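Local atomic coordinates of glutamine synthetase (PDB entry 4BAX), a protein that belongs to the glutamine synthetase family, pairing a beta-grasp domain with a larger catalytic domain in a ten-chain assembly of identical subunits. Residues Y287-I300 and G308-N320. Residues are numbered along the deposited sequence; the frame is centred on the assembly and turned at random.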
ATOM      1  N   TYR A 287      29.098  30.428 -33.969  1.00 44.34           N
ATOM      2  CA  TYR A 287      29.216  29.437 -35.022  1.00 41.79           C
ATOM      3  C   TYR A 287      30.669  28.979 -35.190  1.00 40.56           C
ATOM      4  O   TYR A 287      31.573  29.805 -35.319  1.00 40.43           O
ATOM      5  CB  TYR A 287      28.673  29.960 -36.360  1.00 40.61           C
ATOM      6  CG  TYR A 287      28.812  28.942 -37.459  1.00 39.91           C
ATOM      7  CD1 TYR A 287      27.827  27.986 -37.670  1.00 39.60           C
ATOM      8  CD2 TYR A 287      29.952  28.896 -38.255  1.00 39.68           C
ATOM      9  CE1 TYR A 287      27.961  27.021 -38.657  1.00 39.56           C
ATOM     10  CE2 TYR A 287      30.099  27.932 -39.253  1.00 39.58           C
ATOM     11  CZ  TYR A 287      29.096  26.997 -39.452  1.00 39.44           C
ATOM     12  OH  TYR A 287      29.231  26.042 -40.436  1.00 39.08           O
ATOM     13  N   SER A 288      30.890  27.668 -35.211  1.00 39.63           N
ATOM     14  CA  SER A 288      32.213  27.131 -35.525  1.00 39.00           C
ATOM     15  C   SER A 288      32.048  25.865 -36.347  1.00 37.61           C
ATOM     16  O   SER A 288      31.064  25.149 -36.177  1.00 36.90           O
ATOM     17  CB  SER A 288      33.005  26.823 -34.251  1.00 39.88           C
ATOM     18  OG  SER A 288      32.230  26.063 -33.335  1.00 40.75           O
ATOM     19  N   TYR A 289      33.056  25.533 -37.149  1.00 37.34           N
ATOM     20  CA  TYR A 289      33.079  24.235 -37.818  1.00 36.88           C
ATOM     21  C   TYR A 289      34.495  23.707 -37.787  1.00 37.46           C
ATOM     22  O   TYR A 289      35.456  24.474 -37.760  1.00 37.46           O
ATOM     23  CB  TYR A 289      32.504  24.294 -39.249  1.00 36.28           C
ATOM     24  CG  TYR A 289      33.502  24.735 -40.311  1.00 35.97           C
ATOM     25  CD1 TYR A 289      34.367  23.812 -40.894  1.00 36.17           C
ATOM     26  CD2 TYR A 289      33.600  26.060 -40.715  1.00 35.60           C
ATOM     27  CE1 TYR A 289      35.293  24.188 -41.850  1.00 36.20           C
ATOM     28  CE2 TYR A 289      34.530  26.446 -41.679  1.00 35.90           C
ATOM     29  CZ  TYR A 289      35.378  25.496 -42.241  1.00 36.50           C
ATOM     30  OH  TYR A 289      36.318  25.824 -43.203  1.00 37.06           O
ATOM     31  N   GLY A 290      34.627  22.394 -37.772  1.00 38.98           N
ATOM     32  CA  GLY A 290      35.943  21.792 -37.718  1.00 40.81           C
ATOM     33  C   GLY A 290      35.880  20.318 -38.051  1.00 42.60           C
ATOM     34  O   GLY A 290      34.819  19.684 -37.977  1.00 42.94           O
ATOM     35  N   VAL A 291      37.031  19.758 -38.386  1.00 43.76           N
ATOM     36  CA  VAL A 291      37.123  18.351 -38.709  1.00 44.29           C
ATOM     37  C   VAL A 291      37.182  17.532 -37.410  1.00 45.54           C
ATOM     38  O   VAL A 291      38.046  17.764 -36.557  1.00 45.23           O
ATOM     39  CB  VAL A 291      38.365  18.059 -39.559  1.00 43.75           C
ATOM     40  CG1 VAL A 291      38.640  16.565 -39.602  1.00 43.64           C
ATOM     41  CG2 VAL A 291      38.177  18.604 -40.965  1.00 43.50           C
ATOM     42  N   SER A 292      36.220  16.621 -37.253  1.00 47.21           N
ATOM     43  CA  SER A 292      36.169  15.706 -36.118  1.00 49.11           C
ATOM     44  C   SER A 292      35.941  16.444 -34.789  1.00 49.60           C
ATOM     45  O   SER A 292      36.207  15.910 -33.709  1.00 49.05           O
ATOM     46  CB  SER A 292      37.448  14.858 -36.054  1.00 50.81           C
ATOM     47  OG  SER A 292      37.426  13.953 -34.959  1.00 51.93           O
ATOM     48  N   ASP A 293      35.420  17.663 -34.877  1.00 50.90           N
ATOM     49  CA  ASP A 293      35.221  18.494 -33.700  1.00 52.30           C
ATOM     50  C   ASP A 293      33.791  18.384 -33.179  1.00 53.56           C
ATOM     51  O   ASP A 293      32.852  18.961 -33.739  1.00 53.76           O
ATOM     52  CB  ASP A 293      35.535  19.947 -34.036  1.00 52.58           C
ATOM     53  CG  ASP A 293      35.568  20.834 -32.812  1.00 52.99           C
ATOM     54  OD1 ASP A 293      35.281  20.344 -31.692  1.00 52.85           O
ATOM     55  OD2 ASP A 293      35.939  22.017 -32.964  1.00 53.43           O
ATOM     56  N   ARG A 294      33.644  17.666 -32.071  1.00 54.16           N
ATOM     57  CA  ARG A 294      32.340  17.466 -31.475  1.00 54.56           C
ATOM     58  C   ARG A 294      31.896  18.709 -30.709  1.00 52.90           C
ATOM     59  O   ARG A 294      30.738  18.804 -30.317  1.00 52.89           O
ATOM     60  CB  ARG A 294      32.344  16.240 -30.571  1.00 57.00           C
ATOM     61  CG  ARG A 294      32.478  14.904 -31.288  1.00 59.52           C
ATOM     62  CD  ARG A 294      32.457  13.793 -30.238  1.00 62.10           C
ATOM     63  NE  ARG A 294      33.583  12.853 -30.333  1.00 64.54           N
ATOM     64  CZ  ARG A 294      34.853  13.140 -30.022  1.00 66.47           C
ATOM     65  NH1 ARG A 294      35.205  14.361 -29.627  1.00 67.16           N
ATOM     66  NH2 ARG A 294      35.793  12.205 -30.143  1.00 67.10           N
ATOM     67  N   GLY A 295      32.818  19.651 -30.491  1.00 51.04           N
ATOM     68  CA  GLY A 295      32.496  20.908 -29.826  1.00 48.72           C
ATOM     69  C   GLY A 295      32.071  22.019 -30.785  1.00 46.69           C
ATOM     70  O   GLY A 295      31.579  23.068 -30.366  1.00 46.53           O
ATOM     71  N   ALA A 296      32.256  21.784 -32.081  1.00 44.46           N
ATOM     72  CA  ALA A 296      31.857  22.742 -33.116  1.00 41.82           C
ATOM     73  C   ALA A 296      30.336  22.786 -33.409  1.00 38.71           C
ATOM     74  O   ALA A 296      29.594  21.858 -33.081  1.00 36.32           O
ATOM     75  CB  ALA A 296      32.633  22.463 -34.398  1.00 42.56           C
ATOM     76  N   SER A 297      29.876  23.882 -34.004  1.00 38.63           N
ATOM     77  CA  SER A 297      28.477  23.981 -34.435  1.00 39.84           C
ATOM     78  C   SER A 297      28.198  22.939 -35.553  1.00 31.83           C
ATOM     79  O   SER A 297      27.177  22.226 -35.561  1.00 31.39           O
ATOM     80  CB  SER A 297      28.180  25.396 -34.965  1.00 40.85           C
ATOM     81  OG  SER A 297      28.276  26.382 -33.949  1.00 41.52           O
ATOM     82  N   VAL A 298      29.143  22.842 -36.475  1.00 31.91           N
ATOM     83  CA  VAL A 298      29.062  21.884 -37.554  1.00 32.22           C
ATOM     84  C   VAL A 298      30.326  21.027 -37.575  1.00 33.64           C
ATOM     85  O   VAL A 298      31.448  21.539 -37.515  1.00 34.04           O
ATOM     86  CB  VAL A 298      28.896  22.603 -38.904  1.00 31.25           C
ATOM     87  CG1 VAL A 298      29.307  21.713 -40.066  1.00 31.26           C
ATOM     88  CG2 VAL A 298      27.486  23.111 -39.042  1.00 30.48           C
ATOM     89  N   ARG A 299      30.144  19.718 -37.680  1.00 34.31           N
ATOM     90  CA  ARG A 299      31.291  18.833 -37.716  1.00 35.08           C
ATOM     91  C   ARG A 299      31.502  18.203 -39.107  1.00 34.83           C
ATOM     92  O   ARG A 299      30.541  17.811 -39.785  1.00 34.23           O
ATOM     93  CB  ARG A 299      31.159  17.734 -36.654  1.00 35.86           C
ATOM     94  CG  ARG A 299      32.216  16.646 -36.801  1.00 37.12           C
ATOM     95  CD  ARG A 299      32.181  15.625 -35.694  1.00 38.60           C
ATOM     96  NE  ARG A 299      31.138  14.630 -35.904  1.00 40.23           N
ATOM     97  CZ  ARG A 299      31.154  13.419 -35.353  1.00 41.78           C
ATOM     98  NH1 ARG A 299      32.177  13.058 -34.579  1.00 42.45           N
ATOM     99  NH2 ARG A 299      30.163  12.559 -35.583  1.00 41.92           N
ATOM    100  N   ILE A 300      32.768  18.145 -39.517  1.00 34.99           N
ATOM    101  CA  ILE A 300      33.189  17.368 -40.677  1.00 35.12           C
ATOM    102  C   ILE A 300      33.822  16.077 -40.199  1.00 35.90           C
ATOM    103  O   ILE A 300      34.932  16.084 -39.654  1.00 36.32           O
ATOM    104  CB  ILE A 300      34.234  18.130 -41.522  1.00 34.21           C
ATOM    105  CG1 ILE A 300      33.613  19.389 -42.136  1.00 32.80           C
ATOM    106  CG2 ILE A 300      34.817  17.222 -42.601  1.00 34.46           C
ATOM    107  CD1 ILE A 300      34.602  20.489 -42.380  1.00 32.20           C
ATOM    108  N   GLY A 308      38.120  13.042 -48.875  1.00 51.49           N
ATOM    109  CA  GLY A 308      37.984  14.247 -49.683  1.00 49.82           C
ATOM    110  C   GLY A 308      36.613  14.470 -50.299  1.00 48.10           C
ATOM    111  O   GLY A 308      36.478  15.206 -51.283  1.00 47.39           O
ATOM    112  N   LYS A 309      35.606  13.797 -49.741  1.00 47.38           N
ATOM    113  CA  LYS A 309      34.222  13.918 -50.203  1.00 46.71           C
ATOM    114  C   LYS A 309      33.301  13.331 -49.128  1.00 45.54           C
ATOM    115  O   LYS A 309      33.766  12.648 -48.209  1.00 45.86           O
ATOM    116  CB  LYS A 309      34.041  13.177 -51.532  1.00 47.19           C
ATOM    117  CG  LYS A 309      34.328  11.699 -51.466  1.00 47.70           C
ATOM    118  CD  LYS A 309      34.336  11.086 -52.864  1.00 48.26           C
ATOM    119  CE  LYS A 309      34.658   9.588 -52.805  1.00 48.49           C
ATOM    120  NZ  LYS A 309      34.847   8.992 -54.165  1.00 48.59           N
ATOM    121  N   GLY A 310      32.008  13.634 -49.204  1.00 44.10           N
ATOM    122  CA  GLY A 310      31.100  13.224 -48.146  1.00 42.30           C
ATOM    123  C   GLY A 310      29.951  14.173 -47.861  1.00 40.44           C
ATOM    124  O   GLY A 310      29.241  14.613 -48.775  1.00 40.09           O
ATOM    125  N   TYR A 311      29.729  14.425 -46.572  1.00 39.26           N
ATOM    126  CA  TYR A 311      28.631  15.269 -46.078  1.00 37.62           C
ATOM    127  C   TYR A 311      29.152  16.083 -44.912  1.00 36.85           C
ATOM    128  O   TYR A 311      30.279  15.880 -44.460  1.00 36.64           O
ATOM    129  CB  TYR A 311      27.461  14.392 -45.603  1.00 36.40           C
ATOM    130  CG  TYR A 311      27.855  13.437 -44.487  1.00 35.80           C
ATOM    131  CD1 TYR A 311      28.559  12.264 -44.777  1.00 35.85           C
ATOM    132  CD2 TYR A 311      27.609  13.731 -43.147  1.00 35.26           C
ATOM    133  CE1 TYR A 311      28.960  11.383 -43.769  1.00 35.71           C
ATOM    134  CE2 TYR A 311      28.005  12.840 -42.123  1.00 35.15           C
ATOM    135  CZ  TYR A 311      28.688  11.668 -42.444  1.00 35.25           C
ATOM    136  OH  TYR A 311      29.103  10.756 -41.476  1.00 34.82           O
ATOM    137  N   ILE A 312      28.305  16.954 -44.378  1.00 36.48           N
ATOM    138  CA  ILE A 312      28.643  17.650 -43.145  1.00 35.94           C
ATOM    139  C   ILE A 312      27.541  17.383 -42.131  1.00 35.20           C
ATOM    140  O   ILE A 312      26.399  17.086 -42.502  1.00 35.25           O
ATOM    141  CB  ILE A 312      28.837  19.181 -43.345  1.00 20.29           C
ATOM    142  CG1 ILE A 312      27.549  19.838 -43.837  1.00 22.39           C
ATOM    143  CG2 ILE A 312      29.994  19.470 -44.296  1.00 20.45           C
ATOM    144  CD1 ILE A 312      27.666  21.349 -44.028  1.00 22.48           C
ATOM    145  N   GLU A 313      27.878  17.535 -40.855  1.00 34.55           N
ATOM    146  CA  GLU A 313      26.946  17.270 -39.777  1.00 34.02           C
ATOM    147  C   GLU A 313      26.693  18.554 -39.012  1.00 33.21           C
ATOM    148  O   GLU A 313      27.609  19.153 -38.450  1.00 32.83           O
ATOM    149  CB  GLU A 313      27.523  16.203 -38.846  1.00 34.91           C
ATOM    150  CG  GLU A 313      26.728  16.015 -37.563  1.00 35.88           C
ATOM    151  CD  GLU A 313      27.437  15.100 -36.572  1.00 37.00           C
ATOM    152  OE1 GLU A 313      28.382  15.572 -35.895  1.00 37.06           O
ATOM    153  OE2 GLU A 313      27.028  13.922 -36.448  1.00 37.53           O
ATOM    154  N   ASP A 314      25.435  18.974 -39.006  1.00 33.15           N
ATOM    155  CA  ASP A 314      25.029  20.129 -38.235  1.00 33.09           C
ATOM    156  C   ASP A 314      24.551  19.661 -36.872  1.00 33.37           C
ATOM    157  O   ASP A 314      23.514  18.986 -36.771  1.00 33.51           O
ATOM    158  CB  ASP A 314      23.908  20.875 -38.964  1.00 32.62           C
ATOM    159  CG  ASP A 314      23.625  22.248 -38.360  1.00 32.57           C
ATOM    160  OD1 ASP A 314      24.022  22.471 -37.197  1.00 32.63           O
ATOM    161  OD2 ASP A 314      23.000  23.107 -39.034  1.00 32.48           O
ATOM    162  N   ARG A 315      25.310  20.018 -35.831  1.00 33.38           N
ATOM    163  CA  ARG A 315      25.033  19.535 -34.479  1.00 33.27           C
ATOM    164  C   ARG A 315      24.119  20.483 -33.672  1.00 32.80           C
ATOM    165  O   ARG A 315      23.772  20.181 -32.530  1.00 33.22           O
ATOM    166  CB  ARG A 315      26.350  19.297 -33.734  1.00 33.63           C
ATOM    167  CG  ARG A 315      27.321  18.383 -34.482  1.00 34.28           C
ATOM    168  CD  ARG A 315      28.680  18.296 -33.784  1.00 35.43           C
ATOM    169  NE  ARG A 315      28.547  17.706 -32.455  1.00 36.75           N
ATOM    170  CZ  ARG A 315      28.501  16.392 -32.212  1.00 37.67           C
ATOM    171  NH1 ARG A 315      28.618  15.516 -33.211  1.00 37.80           N
ATOM    172  NH2 ARG A 315      28.370  15.945 -30.961  1.00 37.95           N
ATOM    173  N   ARG A 316      23.750  21.619 -34.255  1.00 32.06           N
ATOM    174  CA  ARG A 316      22.890  22.608 -33.583  1.00 31.76           C
ATOM    175  C   ARG A 316      21.378  22.283 -33.382  1.00 28.19           C
ATOM    176  O   ARG A 316      20.819  22.684 -32.364  1.00 29.26           O
ATOM    177  CB  ARG A 316      23.034  23.962 -34.263  1.00 31.60           C
ATOM    178  CG  ARG A 316      24.421  24.555 -34.138  1.00 31.29           C
ATOM    179  CD  ARG A 316      24.526  25.791 -34.980  1.00 31.19           C
ATOM    180  NE  ARG A 316      24.406  25.421 -36.388  1.00 31.18           N
ATOM    181  CZ  ARG A 316      24.215  26.298 -37.369  1.00 31.42           C
ATOM    182  NH1 ARG A 316      24.140  27.593 -37.086  1.00 31.54           N
ATOM    183  NH2 ARG A 316      24.113  25.884 -38.633  1.00 31.34           N
ATOM    184  N   PRO A 317      20.710  21.603 -34.332  1.00 27.02           N
ATOM    185  CA  PRO A 317      19.246  21.505 -34.130  1.00 25.98           C
ATOM    186  C   PRO A 317      18.806  20.699 -32.893  1.00 25.81           C
ATOM    187  O   PRO A 317      19.385  19.658 -32.532  1.00 25.03           O
ATOM    188  CB  PRO A 317      18.742  20.844 -35.430  1.00 25.45           C
ATOM    189  CG  PRO A 317      19.855  21.037 -36.433  1.00 25.82           C
ATOM    190  CD  PRO A 317      21.133  21.011 -35.620  1.00 26.60           C
ATOM    191  N   ASN A 318      17.785  21.223 -32.217  1.00 26.21           N
ATOM    192  CA  ASN A 318      17.200  20.558 -31.057  1.00 26.35           C
ATOM    193  C   ASN A 318      16.400  19.344 -31.466  1.00 25.89           C
ATOM    194  O   ASN A 318      15.999  19.241 -32.623  1.00 25.29           O
ATOM    195  CB  ASN A 318      16.248  21.502 -30.357  1.00 27.03           C
ATOM    196  CG  ASN A 318      16.945  22.464 -29.438  1.00 27.86           C
ATOM    197  OD1 ASN A 318      18.192  22.509 -29.354  1.00 28.45           O
ATOM    198  ND2 ASN A 318      16.140  23.245 -28.722  1.00 27.75           N
ATOM    199  N   ALA A 319      16.138  18.450 -30.509  1.00 26.20           N
ATOM    200  CA  ALA A 319      15.271  17.296 -30.751  1.00 26.32           C
ATOM    201  C   ALA A 319      13.851  17.743 -31.100  1.00 27.42           C
ATOM    202  O   ALA A 319      13.107  16.983 -31.731  1.00 27.28           O
ATOM    203  CB  ALA A 319      15.253  16.369 -29.548  1.00 25.50           C
ATOM    204  N   ASN A 320      13.476  18.965 -30.697  1.00 28.37           N
ATOM    205  CA  ASN A 320      12.133  19.475 -30.993  1.00 28.99           C
ATOM    206  C   ASN A 320      12.073  20.362 -32.243  1.00 29.53           C
ATOM    207  O   ASN A 320      11.098  21.083 -32.439  1.00 30.15           O
ATOM    208  CB  ASN A 320      11.512  20.180 -29.772  1.00 29.08           C
ATOM    209  CG  ASN A 320      12.249  21.457 -29.399  1.00 29.39           C
ATOM    210  OD1 ASN A 320      13.317  21.759 -29.946  1.00 29.74           O
ATOM    211  ND2 ASN A 320      11.706  22.194 -28.430  1.00 29.04           N
TER
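Arg299 and Glu313 face each other as a hydrogen-bonded antiparallel pair, joined twice through the backbone: Arg299 N reaches Glu313 O at 2.7 Å, and Glu313 N returns to Arg299 O. Their side chains leave on the same face of the sheet. Arg299 starts with CG anti to its amide nitrogen, then bends at chi3, which brings NE to Glu313 OE1 at 2.9 Å. This is a salt bridge whose hydrogen bond is weak, its N-H...O angle only 128°, although the guanidinium and carboxylate planes lie only 11° apart. The same oxygen also accepts from Arg315 NH1 at 2.7 Å, a donor standing above the carboxylate plane. Arg315 NH1 thereby comes over one face of the Arg299 guanidinium; the shared carboxylate probably offsets the proximity of the two positive charges. Beyond it, the Arg315 guanidinium lies against the turn, with Arg294 CA over one face, while Arg315 N donates to Ser297 O at 2.9 Å. Arg294 itself pairs with Asp43 of the second subunit.

On the face of Val298 and Asp314, Val298 CG1 packs on Ile312 CB at 4.2 Å. Asp314 takes Arg316 side-on, NE to OD1 and NH2 to OD2, and its OD1 also receives Arg316 N, closing an Asx turn; Tyr267 OH supplies OD2 with a further bond. Tyr287 turns the edge of its ring, at CD1, onto one face of the Arg316 guanidinium, 3.8 Å from Arg316 NH1, the planes 72° apart, so this is no cation-pi stack.

Helix 302-307 joins the antiparallel strands 298-300 and 312-314. Strand 312-314 lies between 231-236 and 298-300, and 289-291 runs parallel beyond 298-300, extending the mixed sheet of the catalytic domain, with the neighbouring turn at a subunit interface.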